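Local coordinates for protein SnoN,Epimerase SnoN (Streptomyces nogalater, PDB 5EP9) that is a non-heme iron, 2-oxoglutarate-dependent epimerase that acts in the biosynthesis of nogalamycin, at residues F196-E201 against R222-A227; T174-S179 against M204-V209; T155-W160 against C216-A221; T82-V87 against V137-H142. All coordinates share one frame; numbering follows the deposited sequence.

Contact 1 (F196-E201 against R222-A227); sequences FTRPGE and RTVHSA. With FE (Fe (III) ion), chain F; AKG (2-oxoglutaric acid), chain E; ACT (acetate ion), chain G.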
loop_
_atom_site.group_PDB
_atom_site.type_symbol
_atom_site.label_atom_id
_atom_site.label_comp_id
_atom_site.label_asym_id
_atom_site.label_seq_id
_atom_site.Cartn_x
_atom_site.Cartn_y
_atom_site.Cartn_z
ATOM N N PHE A 196 -12.085 13.912 -5.455
ATOM C CA PHE A 196 -12.787 15.221 -5.226
ATOM C C PHE A 196 -13.636 15.665 -6.377
ATOM O O PHE A 196 -13.826 16.821 -6.526
ATOM C CB PHE A 196 -11.830 16.332 -4.716
ATOM C CG PHE A 196 -11.182 15.986 -3.417
ATOM C CD1 PHE A 196 -11.959 15.741 -2.294
ATOM C CD2 PHE A 196 -9.816 15.832 -3.305
ATOM C CE1 PHE A 196 -11.371 15.367 -1.087
ATOM C CE2 PHE A 196 -9.225 15.467 -2.095
ATOM C CZ PHE A 196 -10.004 15.208 -0.992
ATOM N N THR A 197 -14.147 14.725 -7.186
ATOM C CA THR A 197 -15.075 15.068 -8.341
ATOM C C THR A 197 -16.536 14.704 -8.067
ATOM O O THR A 197 -17.358 15.102 -8.741
ATOM C CB THR A 197 -14.679 14.339 -9.670
ATOM O OG1 THR A 197 -14.756 12.884 -9.521
ATOM C CG2 THR A 197 -13.242 14.753 -10.142
ATOM N N ARG A 198 -16.843 13.905 -7.077
ATOM C CA ARG A 198 -18.204 13.523 -6.799
ATOM C C ARG A 198 -18.894 14.604 -5.977
ATOM O O ARG A 198 -18.246 15.401 -5.310
ATOM C CB ARG A 198 -18.220 12.193 -6.112
ATOM C CG ARG A 198 -17.784 11.174 -7.112
ATOM C CD ARG A 198 -17.159 10.010 -6.484
ATOM N NE ARG A 198 -15.849 10.272 -5.905
ATOM C CZ ARG A 198 -15.095 9.317 -5.384
ATOM N NH1 ARG A 198 -15.480 8.031 -5.469
ATOM N NH2 ARG A 198 -13.925 9.620 -4.809
ATOM N N PRO A 199 -20.228 14.688 -6.099
ATOM C CA PRO A 199 -20.915 15.851 -5.492
ATOM C C PRO A 199 -20.857 15.759 -3.966
ATOM O O PRO A 199 -20.904 14.663 -3.394
ATOM C CB PRO A 199 -22.343 15.760 -6.063
ATOM C CG PRO A 199 -22.385 14.504 -6.939
ATOM C CD PRO A 199 -21.161 13.724 -6.724
ATOM N N GLY A 200 -20.562 16.880 -3.334
ATOM C CA GLY A 200 -20.320 16.874 -1.870
ATOM C C GLY A 200 -18.941 16.432 -1.388
ATOM O O GLY A 200 -18.591 16.675 -0.260
ATOM N N GLU A 201 -18.171 15.720 -2.211
ATOM C CA GLU A 201 -16.868 15.160 -1.764
ATOM C C GLU A 201 -15.864 16.190 -1.196
ATOM O O GLU A 201 -15.189 15.891 -0.274
ATOM C CB GLU A 201 -16.200 14.475 -2.940
ATOM C CG GLU A 201 -15.037 13.635 -2.553
ATOM C CD GLU A 201 -14.523 12.751 -3.743
ATOM O OE1 GLU A 201 -15.137 12.701 -4.864
ATOM O OE2 GLU A 201 -13.471 12.163 -3.569
ATOM N N ARG A 222 -10.600 2.043 -2.560
ATOM C CA ARG A 222 -11.492 3.164 -2.924
ATOM C C ARG A 222 -11.361 4.405 -2.002
ATOM O O ARG A 222 -11.965 5.440 -2.265
ATOM C CB ARG A 222 -12.959 2.718 -3.070
ATOM C CG ARG A 222 -13.213 1.777 -4.285
ATOM C CD ARG A 222 -14.645 1.532 -4.754
ATOM N NE ARG A 222 -15.393 2.741 -5.075
ATOM C CZ ARG A 222 -15.603 3.183 -6.289
ATOM N NH1 ARG A 222 -15.144 2.528 -7.356
ATOM N NH2 ARG A 222 -16.301 4.301 -6.424
ATOM N N THR A 223 -10.520 4.312 -0.952
ATOM C CA THR A 223 -10.359 5.457 -0.048
ATOM C C THR A 223 -9.465 6.517 -0.665
ATOM O O THR A 223 -8.366 6.210 -1.099
ATOM C CB THR A 223 -9.788 5.015 1.249
ATOM O OG1 THR A 223 -10.687 4.071 1.843
ATOM C CG2 THR A 223 -9.564 6.189 2.201
ATOM N N VAL A 224 -9.930 7.759 -0.695
ATOM C CA VAL A 224 -9.126 8.849 -1.185
ATOM C C VAL A 224 -8.065 9.182 -0.137
ATOM O O VAL A 224 -8.359 9.279 1.044
ATOM C CB VAL A 224 -9.988 10.119 -1.469
ATOM C CG1 VAL A 224 -9.102 11.284 -1.859
ATOM C CG2 VAL A 224 -10.973 9.850 -2.577
ATOM N N HIS A 225 -6.832 9.305 -0.600
ATOM C CA HIS A 225 -5.706 9.554 0.240
ATOM C C HIS A 225 -4.665 10.344 -0.502
ATOM O O HIS A 225 -4.606 10.411 -1.712
ATOM C CB HIS A 225 -5.082 8.288 0.821
ATOM C CG HIS A 225 -4.634 7.282 -0.215
ATOM N ND1 HIS A 225 -5.536 6.578 -0.948
ATOM C CD2 HIS A 225 -3.418 6.940 -0.682
ATOM C CE1 HIS A 225 -4.889 5.848 -1.844
ATOM N NE2 HIS A 225 -3.601 5.991 -1.653
ATOM N N SER A 226 -3.867 11.027 0.294
ATOM C CA SER A 226 -2.772 11.844 -0.195
ATOM C C SER A 226 -1.643 11.823 0.820
ATOM O O SER A 226 -1.761 11.213 1.874
ATOM C CB SER A 226 -3.273 13.309 -0.364
ATOM O OG SER A 226 -3.500 13.895 0.874
ATOM N N ALA A 227 -0.597 12.586 0.572
ATOM C CA ALA A 227 0.482 12.692 1.513
ATOM C C ALA A 227 1.188 13.980 1.333
ATOM O O ALA A 227 1.289 14.523 0.195
ATOM C CB ALA A 227 1.508 11.511 1.359
HETATM FE FE FE F . -2.233 5.332 -3.134
HETATM C C1 AKG E . -0.526 4.237 -1.340
HETATM O O1 AKG E . -1.539 3.783 -1.931
HETATM O O2 AKG E . 0.115 3.562 -0.496
HETATM C C2 AKG E . -0.089 5.630 -1.593
HETATM O O5 AKG E . -0.726 6.323 -2.411
HETATM C C3 AKG E . 1.158 6.135 -0.830
HETATM C C4 AKG E . 1.477 7.621 -0.962
HETATM C C5 AKG E . 2.715 8.101 -0.240
HETATM O O3 AKG E . 3.347 7.307 0.480
HETATM O O4 AKG E . 3.120 9.291 -0.412
HETATM C C ACT G . -6.458 15.289 1.226
HETATM O O ACT G . -5.343 15.631 0.831
HETATM O OXT ACT G . -7.144 16.077 1.922
HETATM C CH3 ACT G . -6.939 13.914 0.884
HETATM O O HOH W 1 -13.348 6.799 -4.036
HETATM O O HOH W 2 -0.787 4.750 -4.518
#
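Glu-201 OE2, 3.5 Å from Val-224 CG2, is gripped by Phe-196 N and Arg-198 NH2, which reach it from opposite faces of the carboxylate. Arg-198 holds the group side-on: its NE makes a 2.7 Å salt bridge to Glu-201 OE1, while its NH2 bonds OE2 at 2.9 Å. OE1 also accepts from Arg-198 N. Val-224 packs one methyl, CG2, at the guanidinium edge, 3.7 Å from Arg-198 NH2; its CG1 lies 4.1 Å from Phe-196 CZ. A water accepts from Arg-198 NH1 and donates to Arg-222 O, whereas the Arg-222 guanidinium pairs with Asp-184. An alanine at Glu-201 would probably leave the Arg-198 guanidinium without its carboxylate partner and the N-H groups of Phe-196 and Arg-198 without their acceptor. Residues 196-201 and 222-227 come from different SnoN parts of the engineered chain, 14-202 and 203-305. The two buried charges are thus probably balanced within the 196-201 loop, and Val-224, next to the iron ligand His-225, meets a bonded pair, not a lone charge.

Contact 2 (T174-S179 against M204-V209); sequences TFVPGS and MPRVTV. With ACT (acetate ion), chain G.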
loop_
_atom_site.group_PDB
_atom_site.type_symbol
_atom_site.label_atom_id
_atom_site.label_comp_id
_atom_site.label_asym_id
_atom_site.label_seq_id
_atom_site.Cartn_x
_atom_site.Cartn_y
_atom_site.Cartn_z
ATOM N N THR A 174 -2.858 11.503 4.526
ATOM C CA THR A 174 -4.198 12.010 4.836
ATOM C C THR A 174 -5.205 11.148 4.107
ATOM O O THR A 174 -5.000 10.798 2.954
ATOM C CB THR A 174 -4.301 13.459 4.385
ATOM O OG1 THR A 174 -3.357 14.216 5.157
ATOM C CG2 THR A 174 -5.720 14.062 4.542
ATOM N N PHE A 175 -6.300 10.821 4.792
ATOM C CA PHE A 175 -7.337 10.001 4.263
ATOM C C PHE A 175 -8.668 10.720 4.339
ATOM O O PHE A 175 -8.870 11.583 5.223
ATOM C CB PHE A 175 -7.468 8.701 5.082
ATOM C CG PHE A 175 -6.200 7.905 5.168
ATOM C CD1 PHE A 175 -5.875 6.976 4.226
ATOM C CD2 PHE A 175 -5.373 8.076 6.219
ATOM C CE1 PHE A 175 -4.672 6.197 4.328
ATOM C CE2 PHE A 175 -4.189 7.352 6.335
ATOM C CZ PHE A 175 -3.851 6.394 5.370
ATOM N N VAL A 176 -9.591 10.420 3.424
ATOM C CA VAL A 176 -10.974 11.053 3.506
ATOM C C VAL A 176 -11.920 9.995 3.979
ATOM O O VAL A 176 -12.247 9.074 3.223
ATOM C CB VAL A 176 -11.427 11.537 2.157
ATOM C CG1 VAL A 176 -12.792 12.166 2.275
ATOM C CG2 VAL A 176 -10.465 12.559 1.583
ATOM N N PRO A 177 -12.330 10.046 5.245
ATOM C CA PRO A 177 -13.028 8.894 5.785
ATOM C C PRO A 177 -14.351 8.743 5.100
ATOM O O PRO A 177 -15.030 9.772 4.819
ATOM C CB PRO A 177 -13.202 9.187 7.299
ATOM C CG PRO A 177 -12.659 10.527 7.497
ATOM C CD PRO A 177 -11.805 10.911 6.324
ATOM N N GLY A 178 -14.763 7.493 4.872
ATOM C CA GLY A 178 -16.043 7.251 4.166
ATOM C C GLY A 178 -15.965 7.378 2.656
ATOM O O GLY A 178 -16.926 7.058 1.969
ATOM N N SER A 179 -14.861 7.867 2.111
ATOM C CA SER A 179 -14.790 8.137 0.665
ATOM C C SER A 179 -14.797 6.843 -0.169
ATOM O O SER A 179 -15.157 6.814 -1.326
ATOM C CB SER A 179 -13.541 8.949 0.332
ATOM O OG SER A 179 -12.346 8.243 0.776
ATOM N N MET A 204 -16.104 16.909 2.573
ATOM C CA MET A 204 -15.811 15.823 3.508
ATOM C C MET A 204 -14.458 15.879 4.318
ATOM O O MET A 204 -13.469 16.314 3.811
ATOM C CB MET A 204 -15.720 14.479 2.777
ATOM C CG MET A 204 -17.090 13.963 2.260
ATOM S SD MET A 204 -16.800 12.545 1.105
ATOM C CE MET A 204 -16.732 11.225 2.445
ATOM N N PRO A 205 -14.547 15.568 5.588
ATOM C CA PRO A 205 -13.436 15.955 6.355
ATOM C C PRO A 205 -12.266 15.067 6.067
ATOM O O PRO A 205 -12.434 13.978 5.484
ATOM C CB PRO A 205 -13.871 15.753 7.817
ATOM C CG PRO A 205 -15.096 14.958 7.790
ATOM C CD PRO A 205 -15.744 15.314 6.485
ATOM N N ARG A 206 -11.091 15.546 6.348
ATOM C CA ARG A 206 -9.889 14.812 6.062
ATOM C C ARG A 206 -9.047 14.600 7.274
ATOM O O ARG A 206 -8.941 15.481 8.053
ATOM C CB ARG A 206 -9.055 15.590 5.058
ATOM C CG ARG A 206 -9.780 15.728 3.703
ATOM C CD ARG A 206 -10.109 17.111 3.496
ATOM N NE ARG A 206 -10.986 17.407 2.376
ATOM C CZ ARG A 206 -10.573 17.865 1.195
ATOM N NH1 ARG A 206 -9.289 17.876 0.824
ATOM N NH2 ARG A 206 -11.465 18.264 0.360
ATOM N N VAL A 207 -8.439 13.439 7.392
ATOM C CA VAL A 207 -7.735 13.042 8.583
ATOM C C VAL A 207 -6.302 12.690 8.254
ATOM O O VAL A 207 -6.033 11.834 7.477
ATOM C CB VAL A 207 -8.357 11.791 9.253
ATOM C CG1 VAL A 207 -7.601 11.449 10.549
ATOM C CG2 VAL A 207 -9.836 12.005 9.582
ATOM N N THR A 208 -5.413 13.475 8.817
ATOM C CA THR A 208 -4.008 13.365 8.661
ATOM C C THR A 208 -3.518 12.528 9.820
ATOM O O THR A 208 -3.776 12.783 10.975
ATOM C CB THR A 208 -3.362 14.788 8.651
ATOM O OG1 THR A 208 -3.907 15.470 7.537
ATOM C CG2 THR A 208 -1.834 14.668 8.493
ATOM N N VAL A 209 -2.715 11.526 9.467
ATOM C CA VAL A 209 -2.298 10.471 10.397
ATOM C C VAL A 209 -0.803 10.342 10.503
ATOM O O VAL A 209 -0.199 9.507 9.837
ATOM C CB VAL A 209 -2.865 9.128 9.944
ATOM C CG1 VAL A 209 -2.587 7.993 10.965
ATOM C CG2 VAL A 209 -4.377 9.280 9.779
HETATM C C ACT G . -6.458 15.289 1.226
HETATM O O ACT G . -5.343 15.631 0.831
HETATM O OXT ACT G . -7.144 16.077 1.922
HETATM C CH3 ACT G . -6.939 13.914 0.884
HETATM O O HOH W 3 -14.994 12.390 5.474
#
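Phe-175 and Val-207 form an antiparallel hydrogen-bonded pair, each N bonding the other's O at 2.9 Å, next to the non-hydrogen-bonded pair of Thr-174 and Thr-208. The two threonines meet through their hydroxyls, with OG1 of Thr-174 and OG1 of Thr-208 joined by a 2.7 Å hydrogen bond. On the face that carries Phe-175 and Val-207, the Phe-175 ring receives Val-209 CG2 at its edge, 3.9 Å from CD2, the two side chains crossing at about a right angle. Beyond the strands, Val-176 opens a type II turn closed by Ser-179, whose N and OG both bond to Val-176 O. Pro-177 in that turn sets its CG 3.8 Å from Val-207 CG2. Met-204 packs its CB against Val-176 CG1, and the bend at chi3 (86°) carries CE to 3.3 Å from Pro-177 O. The side chains of Val-176 and Arg-206 lie side by side, pointing the same way; the arginine is tied back by NE to Met-204 O, and its NH1 bonds an acetate, probably from the crystallisation liquor. The segments belong to different SnoN parts of the engineered fusion, 14-202 and 203-305. Strand 207-209 is outermost in a four-stranded antiparallel sheet, and strand 173-175 lies between it and 225-227, with Phe-175 stacked on Tyr-45 of strand 45-48.

Contact 3 (T155-W160 against C216-A221); sequences TALTAW and CTFHHA. With AKG (2-oxoglutaric acid), chain E.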
loop_
_atom_site.group_PDB
_atom_site.type_symbol
_atom_site.label_atom_id
_atom_site.label_comp_id
_atom_site.label_asym_id
_atom_site.label_seq_id
_atom_site.Cartn_x
_atom_site.Cartn_y
_atom_site.Cartn_z
ATOM N N THR A 155 -11.936 -4.001 -3.975
ATOM C CA THR A 155 -11.919 -4.386 -2.545
ATOM C C THR A 155 -10.492 -4.661 -2.023
ATOM O O THR A 155 -10.320 -5.082 -0.898
ATOM C CB THR A 155 -12.728 -5.653 -2.255
ATOM O OG1 THR A 155 -12.269 -6.692 -3.118
ATOM C CG2 THR A 155 -14.184 -5.373 -2.494
ATOM N N ALA A 156 -9.504 -4.341 -2.832
ATOM C CA ALA A 156 -8.129 -4.484 -2.400
ATOM C C ALA A 156 -7.814 -3.543 -1.257
ATOM O O ALA A 156 -8.570 -2.591 -0.898
ATOM C CB ALA A 156 -7.214 -4.240 -3.541
ATOM N N LEU A 157 -6.734 -3.842 -0.618
ATOM C CA LEU A 157 -6.235 -2.969 0.481
ATOM C C LEU A 157 -4.707 -2.902 0.562
ATOM O O LEU A 157 -4.003 -3.871 0.195
ATOM C CB LEU A 157 -6.807 -3.325 1.832
ATOM C CG LEU A 157 -6.308 -4.530 2.570
ATOM C CD1 LEU A 157 -6.989 -4.573 3.945
ATOM C CD2 LEU A 157 -6.822 -5.743 1.839
ATOM N N THR A 158 -4.241 -1.779 1.095
ATOM C CA THR A 158 -2.846 -1.453 1.149
ATOM C C THR A 158 -2.355 -1.285 2.619
ATOM O O THR A 158 -2.952 -0.578 3.360
ATOM C CB THR A 158 -2.568 -0.216 0.331
ATOM O OG1 THR A 158 -2.887 -0.460 -1.041
ATOM C CG2 THR A 158 -1.115 0.239 0.478
ATOM N N ALA A 159 -1.286 -1.987 2.998
ATOM C CA ALA A 159 -0.574 -1.787 4.266
ATOM C C ALA A 159 0.636 -0.882 4.073
ATOM O O ALA A 159 1.527 -1.203 3.295
ATOM C CB ALA A 159 -0.098 -3.105 4.819
ATOM N N TRP A 160 0.638 0.275 4.738
ATOM C CA TRP A 160 1.712 1.248 4.604
ATOM C C TRP A 160 2.429 1.255 5.940
ATOM O O TRP A 160 1.848 1.616 6.965
ATOM C CB TRP A 160 1.121 2.617 4.290
ATOM C CG TRP A 160 1.989 3.737 3.771
ATOM C CD1 TRP A 160 2.016 4.206 2.490
ATOM C CD2 TRP A 160 2.835 4.582 4.530
ATOM N NE1 TRP A 160 2.838 5.287 2.407
ATOM C CE2 TRP A 160 3.424 5.492 3.625
ATOM C CE3 TRP A 160 3.302 4.547 5.867
ATOM C CZ2 TRP A 160 4.306 6.463 4.020
ATOM C CZ3 TRP A 160 4.233 5.540 6.287
ATOM C CH2 TRP A 160 4.699 6.495 5.356
ATOM N N CYS A 216 1.627 0.994 11.303
ATOM C CA CYS A 216 1.138 1.019 9.916
ATOM C C CYS A 216 -0.252 1.591 9.837
ATOM O O CYS A 216 -0.984 1.752 10.852
ATOM C CB CYS A 216 1.181 -0.377 9.270
ATOM S SG CYS A 216 -0.078 -1.501 9.816
ATOM N N THR A 217 -0.605 1.878 8.606
ATOM C CA THR A 217 -1.995 2.035 8.223
ATOM C C THR A 217 -2.386 0.919 7.249
ATOM O O THR A 217 -1.535 0.382 6.540
ATOM C CB THR A 217 -2.290 3.377 7.610
ATOM O OG1 THR A 217 -1.375 3.667 6.536
ATOM C CG2 THR A 217 -2.170 4.479 8.648
ATOM N N PHE A 218 -3.687 0.615 7.262
ATOM C CA PHE A 218 -4.350 -0.076 6.188
ATOM C C PHE A 218 -5.349 0.848 5.559
ATOM O O PHE A 218 -6.087 1.556 6.261
ATOM C CB PHE A 218 -5.076 -1.285 6.694
ATOM C CG PHE A 218 -4.167 -2.372 7.215
ATOM C CD1 PHE A 218 -3.801 -2.373 8.523
ATOM C CD2 PHE A 218 -3.682 -3.350 6.347
ATOM C CE1 PHE A 218 -2.956 -3.352 9.023
ATOM C CE2 PHE A 218 -2.881 -4.359 6.836
ATOM C CZ PHE A 218 -2.514 -4.375 8.186
ATOM N N HIS A 219 -5.355 0.903 4.229
ATOM C CA HIS A 219 -6.432 1.609 3.523
ATOM C C HIS A 219 -7.016 0.831 2.362
ATOM O O HIS A 219 -6.321 0.214 1.525
ATOM C CB HIS A 219 -6.024 3.042 3.145
ATOM C CG HIS A 219 -5.035 3.148 2.057
ATOM N ND1 HIS A 219 -3.682 3.120 2.287
ATOM C CD2 HIS A 219 -5.186 3.364 0.733
ATOM C CE1 HIS A 219 -3.039 3.329 1.147
ATOM N NE2 HIS A 219 -3.927 3.461 0.193
ATOM N N HIS A 220 -8.307 0.997 2.259
ATOM C CA HIS A 220 -9.130 0.445 1.163
ATOM C C HIS A 220 -8.791 1.090 -0.178
ATOM O O HIS A 220 -8.443 2.234 -0.289
ATOM C CB HIS A 220 -10.622 0.667 1.535
ATOM C CG HIS A 220 -11.628 -0.066 0.692
ATOM N ND1 HIS A 220 -11.990 0.332 -0.586
ATOM C CD2 HIS A 220 -12.428 -1.114 0.996
ATOM C CE1 HIS A 220 -12.902 -0.485 -1.056
ATOM N NE2 HIS A 220 -13.226 -1.328 -0.105
ATOM N N ALA A 221 -8.918 0.308 -1.217
ATOM C CA ALA A 221 -8.574 0.707 -2.586
ATOM C C ALA A 221 -9.449 1.835 -3.162
ATOM O O ALA A 221 -9.083 2.419 -4.176
ATOM C CB ALA A 221 -8.703 -0.521 -3.498
HETATM C C1 AKG E . -0.526 4.237 -1.340
HETATM O O1 AKG E . -1.539 3.783 -1.931
HETATM O O2 AKG E . 0.115 3.562 -0.496
HETATM C C2 AKG E . -0.089 5.630 -1.593
HETATM O O5 AKG E . -0.726 6.323 -2.411
HETATM C C3 AKG E . 1.158 6.135 -0.830
HETATM C C4 AKG E . 1.477 7.621 -0.962
HETATM C C5 AKG E . 2.715 8.101 -0.240
HETATM O O3 AKG E . 3.347 7.307 0.480
HETATM O O4 AKG E . 3.120 9.291 -0.412
HETATM O O HOH W 4 -5.386 0.405 -1.196
#
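Thr-158 CB sits over one face of the His-219 imidazole in a CH-pi contact, 4.0 Å from the ring centroid, while 2-oxoglutarate O1 lies at the ring's edge. The pair belongs to two antiparallel strands of the larger sheet in this cupin-clan, double-stranded beta-helix enzyme. His-219 NE2 makes a weak bond to O1 of the ligand; its stronger partner is Asp-144, an iron ligand. Trp-160 turns its CG anti to the backbone N (chi1 -165°), and its indole presents NE1 at the edge to 2-oxoglutarate O3 at 2.8 Å; its CB is 3.5 Å from Thr-217 OG1. A leucine at Trp-160 would probably leave O3 without this N-H donor and open a gap beside the ligand. On the sheet face opposite Thr-158 and His-219, Ala-159 CB meets Phe-218 CE2 at 3.7 Å, and both side chains touch helix 104-114. Residues 155-160 and 216-221 lie in the fusion's two SnoN parts, 14-202 and 203-305. A water accepts from Thr-158 OG1 at 2.6 Å and donates to His-219 O.

Contact 4 (T82-V87 against V137-H142); sequences TVMDYV and VPTAPH. With FE (Fe (III) ion), chain F; AKG (2-oxoglutaric acid), chain E.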
loop_
_atom_site.group_PDB
_atom_site.type_symbol
_atom_site.label_atom_id
_atom_site.label_comp_id
_atom_site.label_asym_id
_atom_site.label_seq_id
_atom_site.Cartn_x
_atom_site.Cartn_y
_atom_site.Cartn_z
ATOM N N THR A 82 9.427 16.013 -7.572
ATOM C CA THR A 82 9.495 14.634 -7.174
ATOM C C THR A 82 8.551 14.262 -6.034
ATOM O O THR A 82 8.740 14.570 -4.865
ATOM C CB THR A 82 10.909 14.190 -6.821
ATOM O OG1 THR A 82 11.776 14.495 -7.931
ATOM C CG2 THR A 82 10.954 12.682 -6.476
ATOM N N VAL A 83 7.645 13.400 -6.430
ATOM C CA VAL A 83 6.638 12.847 -5.558
ATOM C C VAL A 83 7.303 11.834 -4.665
ATOM O O VAL A 83 7.101 11.829 -3.457
ATOM C CB VAL A 83 5.474 12.213 -6.359
ATOM C CG1 VAL A 83 4.469 11.660 -5.413
ATOM C CG2 VAL A 83 4.768 13.230 -7.303
ATOM N N MET A 84 8.061 10.952 -5.284
ATOM C CA MET A 84 8.784 9.915 -4.563
ATOM C C MET A 84 9.748 9.125 -5.447
ATOM O O MET A 84 9.637 9.137 -6.659
ATOM C CB MET A 84 7.861 8.882 -3.899
ATOM C CG MET A 84 7.004 8.105 -4.883
ATOM S SD MET A 84 6.088 6.869 -3.894
ATOM C CE MET A 84 4.919 7.906 -3.004
ATOM N N ASP A 85 10.594 8.356 -4.776
ATOM C CA ASP A 85 11.387 7.288 -5.436
ATOM C C ASP A 85 10.889 6.007 -4.798
ATOM O O ASP A 85 10.585 5.998 -3.583
ATOM C CB ASP A 85 12.865 7.446 -5.182
ATOM C CG ASP A 85 13.465 8.682 -5.887
ATOM O OD1 ASP A 85 13.614 8.700 -7.143
ATOM O OD2 ASP A 85 13.771 9.660 -5.142
ATOM N N TYR A 86 10.816 4.945 -5.589
ATOM C CA TYR A 86 10.394 3.687 -5.056
ATOM C C TYR A 86 11.080 2.532 -5.716
ATOM O O TYR A 86 11.547 2.594 -6.879
ATOM C CB TYR A 86 8.881 3.505 -5.119
ATOM C CG TYR A 86 8.309 3.443 -6.481
ATOM C CD1 TYR A 86 8.037 4.619 -7.207
ATOM C CD2 TYR A 86 8.013 2.233 -7.065
ATOM C CE1 TYR A 86 7.466 4.542 -8.470
ATOM C CE2 TYR A 86 7.460 2.136 -8.342
ATOM C CZ TYR A 86 7.189 3.294 -9.045
ATOM O OH TYR A 86 6.647 3.128 -10.296
ATOM N N VAL A 87 11.210 1.511 -4.941
ATOM C CA VAL A 87 11.686 0.236 -5.469
ATOM C C VAL A 87 10.436 -0.564 -5.786
ATOM O O VAL A 87 9.686 -0.908 -4.882
ATOM C CB VAL A 87 12.614 -0.529 -4.470
ATOM C CG1 VAL A 87 13.099 -1.856 -5.081
ATOM C CG2 VAL A 87 13.771 0.337 -4.097
ATOM N N VAL A 137 7.895 16.861 -3.132
ATOM C CA VAL A 137 6.559 17.420 -3.293
ATOM C C VAL A 137 5.512 16.462 -2.719
ATOM O O VAL A 137 5.828 15.288 -2.454
ATOM C CB VAL A 137 6.263 17.848 -4.739
ATOM C CG1 VAL A 137 7.370 18.807 -5.221
ATOM C CG2 VAL A 137 6.082 16.644 -5.670
ATOM N N PRO A 138 4.262 16.943 -2.536
ATOM C CA PRO A 138 3.211 16.057 -2.005
ATOM C C PRO A 138 2.829 14.918 -2.949
ATOM O O PRO A 138 3.047 14.986 -4.169
ATOM C CB PRO A 138 1.979 16.977 -1.803
ATOM C CG PRO A 138 2.568 18.354 -1.800
ATOM C CD PRO A 138 3.774 18.322 -2.723
ATOM N N THR A 139 2.214 13.934 -2.394
ATOM C CA THR A 139 1.508 12.953 -3.168
ATOM C C THR A 139 0.048 13.462 -3.331
ATOM O O THR A 139 -0.666 13.514 -2.359
ATOM C CB THR A 139 1.480 11.591 -2.439
ATOM O OG1 THR A 139 2.811 11.158 -2.215
ATOM C CG2 THR A 139 0.855 10.560 -3.366
ATOM N N ALA A 140 -0.366 13.782 -4.566
ATOM C CA ALA A 140 -1.693 14.263 -4.855
ATOM C C ALA A 140 -2.825 13.235 -4.506
ATOM O O ALA A 140 -2.624 12.018 -4.529
ATOM C CB ALA A 140 -1.792 14.660 -6.323
ATOM N N PRO A 141 -4.006 13.732 -4.102
ATOM C CA PRO A 141 -5.121 12.876 -3.721
ATOM C C PRO A 141 -5.550 11.913 -4.824
ATOM O O PRO A 141 -5.596 12.253 -5.960
ATOM C CB PRO A 141 -6.278 13.876 -3.446
ATOM C CG PRO A 141 -5.635 15.180 -3.249
ATOM C CD PRO A 141 -4.385 15.191 -4.061
ATOM N N HIS A 142 -5.760 10.665 -4.466
ATOM C CA HIS A 142 -6.193 9.691 -5.406
ATOM C C HIS A 142 -6.822 8.559 -4.645
ATOM O O HIS A 142 -6.693 8.452 -3.428
ATOM C CB HIS A 142 -5.008 9.216 -6.240
ATOM C CG HIS A 142 -3.982 8.478 -5.426
ATOM N ND1 HIS A 142 -3.104 9.133 -4.619
ATOM C CD2 HIS A 142 -3.774 7.164 -5.209
ATOM C CE1 HIS A 142 -2.344 8.260 -3.981
ATOM N NE2 HIS A 142 -2.681 7.059 -4.374
HETATM FE FE FE F . -2.233 5.332 -3.134
HETATM C C1 AKG E . -0.526 4.237 -1.340
HETATM O O1 AKG E . -1.539 3.783 -1.931
HETATM O O2 AKG E . 0.115 3.562 -0.496
HETATM C C2 AKG E . -0.089 5.630 -1.593
HETATM O O5 AKG E . -0.726 6.323 -2.411
HETATM C C3 AKG E . 1.158 6.135 -0.830
HETATM C C4 AKG E . 1.477 7.621 -0.962
HETATM C C5 AKG E . 2.715 8.101 -0.240
HETATM O O3 AKG E . 3.347 7.307 0.480
HETATM O O4 AKG E . 3.120 9.291 -0.412
HETATM O O HOH W 2 -0.787 4.750 -4.518
#
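Val-83 turns CG1 anti to its backbone N (chi1 180°), and Thr-139 carries OG1 anti to its carbonyl carbon (chi1 -59°); the two atoms meet at 3.6 Å. That hydroxyl donates to O4 of 2-oxoglutarate at 2.6 Å and is also hydrogen-bonded to Lys-128, which further bonds the carbonyl oxygens of Val-83 and Val-137. Met-84 brings CE to 3.4 Å from ligand O4, a methyl beside the same carboxylate. Where the segments come closest in backbone, Val-137 N bonds Thr-82 O at 3.0 Å, and the CG2 methyls of Val-83 and Val-137 touch at 4.0 Å. Further along, His-142 NE2 binds iron at 2.2 Å, its ring held by ND1 on Ala-140 O at 2.9 Å. Both segments lie in the SnoN part 14-202. Val-83 and Met-84 form a classic beta bulge opposite Trp-76. Strand 82-87 runs between 74-77 and 118-128 in the larger sheet, while 139-142 is an outermost strand of the smaller sheet, beside 225-227.

In the fold
Contacts 1, 3 and 4 touch the iron or its 2-oxoglutarate; contact 2 stands behind them, the Phe-175 side chain about 8 Å from the iron. Contacts 1 and 4 supply the two histidines of the facial triad that Asp-144 completes, and their strands join through Ala-227 O to Thr-139 N at 2.8 Å. Contacts 3 and 4 grip 2-oxoglutarate without touching: their centres are about 17 Å apart, and their nearest atoms about 6 Å. Contact 2 extends the small sheet beyond strand 225-227, where Ser-226 O meets Thr-174 N at 2.9 Å. It reaches contact 3 where Phe-175 CE1 lies 3.6 Å from His-219 CB. Contacts 1, 2 and 3 bridge the two parts of the engineered fusion.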